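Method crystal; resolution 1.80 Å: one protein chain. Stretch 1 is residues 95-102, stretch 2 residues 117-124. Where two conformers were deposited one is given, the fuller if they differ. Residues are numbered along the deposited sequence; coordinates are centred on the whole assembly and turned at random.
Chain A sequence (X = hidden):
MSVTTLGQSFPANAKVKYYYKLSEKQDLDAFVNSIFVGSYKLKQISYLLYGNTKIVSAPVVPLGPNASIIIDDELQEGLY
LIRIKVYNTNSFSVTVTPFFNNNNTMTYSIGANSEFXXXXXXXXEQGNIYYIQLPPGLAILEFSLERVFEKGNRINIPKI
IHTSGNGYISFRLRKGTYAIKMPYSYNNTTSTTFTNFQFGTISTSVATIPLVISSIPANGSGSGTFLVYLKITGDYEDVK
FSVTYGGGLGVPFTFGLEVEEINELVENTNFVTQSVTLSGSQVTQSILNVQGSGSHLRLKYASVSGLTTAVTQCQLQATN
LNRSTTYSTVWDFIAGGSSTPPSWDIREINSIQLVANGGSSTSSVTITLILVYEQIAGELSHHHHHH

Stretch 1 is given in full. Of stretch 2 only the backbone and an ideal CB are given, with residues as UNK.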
# COMPACT_ATOMS: atom_id res chain seq x y z
N THR A 95 37.87 14.50 -15.61
CA THR A 95 37.28 13.37 -14.92
C THR A 95 36.70 13.80 -13.58
O THR A 95 37.15 14.78 -12.97
CB THR A 95 38.26 12.20 -14.74
OG1 THR A 95 39.20 12.53 -13.73
CG2 THR A 95 39.01 11.91 -16.03
N VAL A 96 35.68 13.09 -13.15
CA VAL A 96 35.07 13.34 -11.85
C VAL A 96 34.97 12.00 -11.16
O VAL A 96 34.81 10.96 -11.82
CB VAL A 96 33.68 13.99 -12.03
CG1 VAL A 96 32.81 13.71 -10.83
CG2 VAL A 96 33.81 15.50 -12.28
N THR A 97 35.09 12.00 -9.83
CA THR A 97 34.99 10.78 -9.05
C THR A 97 33.74 10.82 -8.18
O THR A 97 33.72 11.51 -7.15
CB THR A 97 36.24 10.60 -8.16
OG1 THR A 97 37.41 10.62 -8.99
CG2 THR A 97 36.17 9.30 -7.37
N PRO A 98 32.67 10.10 -8.59
CA PRO A 98 31.44 10.19 -7.80
C PRO A 98 31.61 9.62 -6.40
O PRO A 98 32.44 8.73 -6.19
CB PRO A 98 30.41 9.40 -8.64
CG PRO A 98 31.21 8.52 -9.49
CD PRO A 98 32.49 9.28 -9.80
N PHE A 99 30.83 10.14 -5.46
CA PHE A 99 30.86 9.71 -4.07
C PHE A 99 30.39 8.25 -3.91
O PHE A 99 31.11 7.42 -3.37
CB PHE A 99 29.98 10.67 -3.26
CG PHE A 99 30.01 10.46 -1.77
CD1 PHE A 99 31.18 10.64 -1.05
CD2 PHE A 99 28.84 10.16 -1.07
CE1 PHE A 99 31.21 10.48 0.35
CE2 PHE A 99 28.86 10.01 0.33
CZ PHE A 99 30.04 10.17 1.04
N PHE A 100 29.18 7.97 -4.37
CA PHE A 100 28.62 6.61 -4.30
C PHE A 100 28.74 6.04 -2.89
O PHE A 100 28.87 4.84 -2.71
CB PHE A 100 29.37 5.68 -5.29
CG PHE A 100 29.02 5.88 -6.75
CD1 PHE A 100 27.82 6.44 -7.13
CD2 PHE A 100 29.90 5.47 -7.75
CE1 PHE A 100 27.51 6.62 -8.47
CE2 PHE A 100 29.60 5.64 -9.09
CZ PHE A 100 28.40 6.22 -9.45
N ASN A 101 28.72 6.93 -1.89
CA ASN A 101 28.87 6.59 -0.48
C ASN A 101 30.25 6.10 -0.07
O ASN A 101 30.76 6.51 0.97
CB ASN A 101 27.78 5.61 0.01
CG ASN A 101 26.42 6.27 0.11
OD1 ASN A 101 26.30 7.34 0.72
ND2 ASN A 101 25.40 5.65 -0.49
N ASN A 102 30.85 5.24 -0.91
CA ASN A 102 32.11 4.60 -0.57
C ASN A 102 33.15 4.55 -1.70
O ASN A 102 34.15 3.88 -1.57
CB ASN A 102 31.87 3.18 -0.04
CG ASN A 102 31.25 3.16 1.36
OD1 ASN A 102 30.09 2.83 1.53
ND2 ASN A 102 32.04 3.51 2.35
N UNK A 117 25.76 14.87 -17.45
CA UNK A 117 24.99 14.63 -16.23
C UNK A 117 25.82 13.77 -15.30
O UNK A 117 26.09 12.60 -15.59
CB UNK A 117 23.65 13.96 -16.54
N UNK A 118 26.25 14.34 -14.19
CA UNK A 118 26.93 13.56 -13.16
C UNK A 118 25.85 12.93 -12.28
O UNK A 118 25.07 13.64 -11.66
CB UNK A 118 27.89 14.42 -12.34
N UNK A 119 25.82 11.59 -12.21
CA UNK A 119 24.89 10.92 -11.30
C UNK A 119 25.65 10.50 -10.07
O UNK A 119 26.80 10.05 -10.17
CB UNK A 119 24.22 9.72 -11.96
N UNK A 120 25.02 10.61 -8.91
CA UNK A 120 25.68 10.17 -7.69
C UNK A 120 24.65 9.59 -6.74
O UNK A 120 23.43 9.78 -6.91
CB UNK A 120 26.44 11.32 -7.03
N UNK A 121 25.13 8.88 -5.73
CA UNK A 121 24.23 8.23 -4.80
C UNK A 121 24.68 8.60 -3.39
O UNK A 121 25.88 8.61 -3.09
CB UNK A 121 24.21 6.71 -5.01
N UNK A 122 23.72 8.93 -2.53
CA UNK A 122 24.07 9.42 -1.19
C UNK A 122 23.06 8.91 -0.19
O UNK A 122 21.88 9.21 -0.29
CB UNK A 122 24.13 10.95 -1.15
N UNK A 123 23.53 8.12 0.78
CA UNK A 123 22.65 7.65 1.84
C UNK A 123 22.73 8.61 3.00
O UNK A 123 23.75 8.70 3.66
CB UNK A 123 23.01 6.23 2.28
N UNK A 124 21.64 9.33 3.27
CA UNK A 124 21.60 10.17 4.46
C UNK A 124 21.13 9.34 5.66
O UNK A 124 19.93 9.22 5.94
CB UNK A 124 20.68 11.37 4.24

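Stretch 2 runs extended throughout, its end-to-end direction 13° from that of the touching part of stretch 1, so each position can be judged by its CA-to-CB bond and by what lies near the ideal CB.

Position 117 has nothing of stretch 1 within 5.5 Å of its ideal CB, so the visible atoms barely limit the choice. It is Glu-117, which makes no contact here.

At position 118 the CA-to-CB bond points toward stretch 1, and the ideal CB lies 5.2 Å from Val-96 CG1. That gap calls for further apolar atoms; leucine, isoleucine or methionine would suit. The residue is Ile-118 (chi1 m, chi2 t), whose CD1 comes to 4.1 Å from Val-96 CG2.

Position 119 points sideways, with no neighbour within 5.5 Å of the ideal CB, and many side chains would be compatible. Tyr-119 leads its ring away; its backbone O, rather than its side chain, meets stretch 1, 3.9 Å from Phe-100 CE1.

Position 120 is the most informative. Its ideal CB is 4.7 Å from Pro-98 CB and 4.8 Å from Phe-99 N, and the backbone N atoms of Phe-99 and Phe-100 are consecutive donors at the turn. A short acceptor is favoured: aspartate foremost, asparagine as an alternative with one oxygen. Asp-120 divides its carboxylate between them: Phe-99 N donates to OD2 (2.8 Å, 161°) and Phe-100 N to OD1 (2.7 Å, 163°). OD1 of Asp-120 also accepts from the backbone N of position 121 at 2.8 Å, which ties the carboxylate to its own strand.

At position 121 the bond points sideways, and the ideal CB lies 4.2 Å from Phe-100 CD1 and 4.8 Å from Asn-101 ND2. The aromatic neighbour favours an aliphatic residue, valine, leucine or isoleucine. In Ile-121, CG1 packs 4.1 Å from Phe-100 CD1, while the backbone O lies at the edge of the Phe-99 ring, 3.9 Å from CD2.

Position 122 also points sideways, its ideal CB 4.8 Å from Phe-99 CD2 and 4.6 Å from Asn-101 OD1. Leucine, methionine or an aromatic could extend the apolar contact. Phe-122, with chi1 t, brings CD1 to 3.7 Å from Phe-99 CE2.

At position 123 Asn-101 ND2 is 3.7 Å from the ideal CB, so a small polar side chain, serine or threonine, is plausible. Thr-123 places OG1 3.0 Å from Asn-101 ND2; its backbone N donates to Asn-101 OD1 at 2.9 Å and a nearly linear 178°.

Position 124 points away and is unconstrained by stretch 1; Lys-124 makes no contact with it.

Stretch 2, residues 117-124: EIYDIFTK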
# COMPACT_ATOMS: atom_id res chain seq x y z
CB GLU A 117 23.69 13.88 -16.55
CG GLU A 117 22.84 14.55 -17.60
CD GLU A 117 22.04 15.67 -17.00
OE1 GLU A 117 21.55 15.47 -15.88
OE2 GLU A 117 21.91 16.74 -17.64
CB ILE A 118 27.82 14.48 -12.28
CG1 ILE A 118 28.98 15.06 -13.11
CG2 ILE A 118 28.36 13.73 -11.08
CD1 ILE A 118 29.78 16.13 -12.39
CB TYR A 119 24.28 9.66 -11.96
CG TYR A 119 23.49 9.96 -13.19
CD1 TYR A 119 22.10 10.04 -13.16
CD2 TYR A 119 24.13 10.16 -14.40
CE1 TYR A 119 21.37 10.32 -14.32
CE2 TYR A 119 23.41 10.42 -15.54
CZ TYR A 119 22.04 10.52 -15.50
OH TYR A 119 21.36 10.80 -16.68
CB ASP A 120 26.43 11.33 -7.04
CG ASP A 120 27.70 10.88 -6.33
OD1 ASP A 120 27.76 9.70 -5.93
OD2 ASP A 120 28.65 11.70 -6.19
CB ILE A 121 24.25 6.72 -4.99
CG1 ILE A 121 23.75 6.38 -6.40
CG2 ILE A 121 23.40 6.04 -3.91
CD1 ILE A 121 23.96 4.93 -6.79
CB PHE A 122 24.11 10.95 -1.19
CG PHE A 122 24.33 11.57 0.19
CD1 PHE A 122 25.39 11.17 1.00
CD2 PHE A 122 23.53 12.59 0.62
CE1 PHE A 122 25.60 11.75 2.25
CE2 PHE A 122 23.72 13.20 1.87
CZ PHE A 122 24.77 12.78 2.68
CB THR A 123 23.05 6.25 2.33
OG1 THR A 123 22.99 5.35 1.22
CG2 THR A 123 22.09 5.77 3.42
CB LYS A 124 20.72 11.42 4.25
CG LYS A 124 20.75 12.37 5.45
CD LYS A 124 22.15 12.99 5.56
CE LYS A 124 22.38 13.66 6.91
NZ LYS A 124 23.79 14.17 7.01
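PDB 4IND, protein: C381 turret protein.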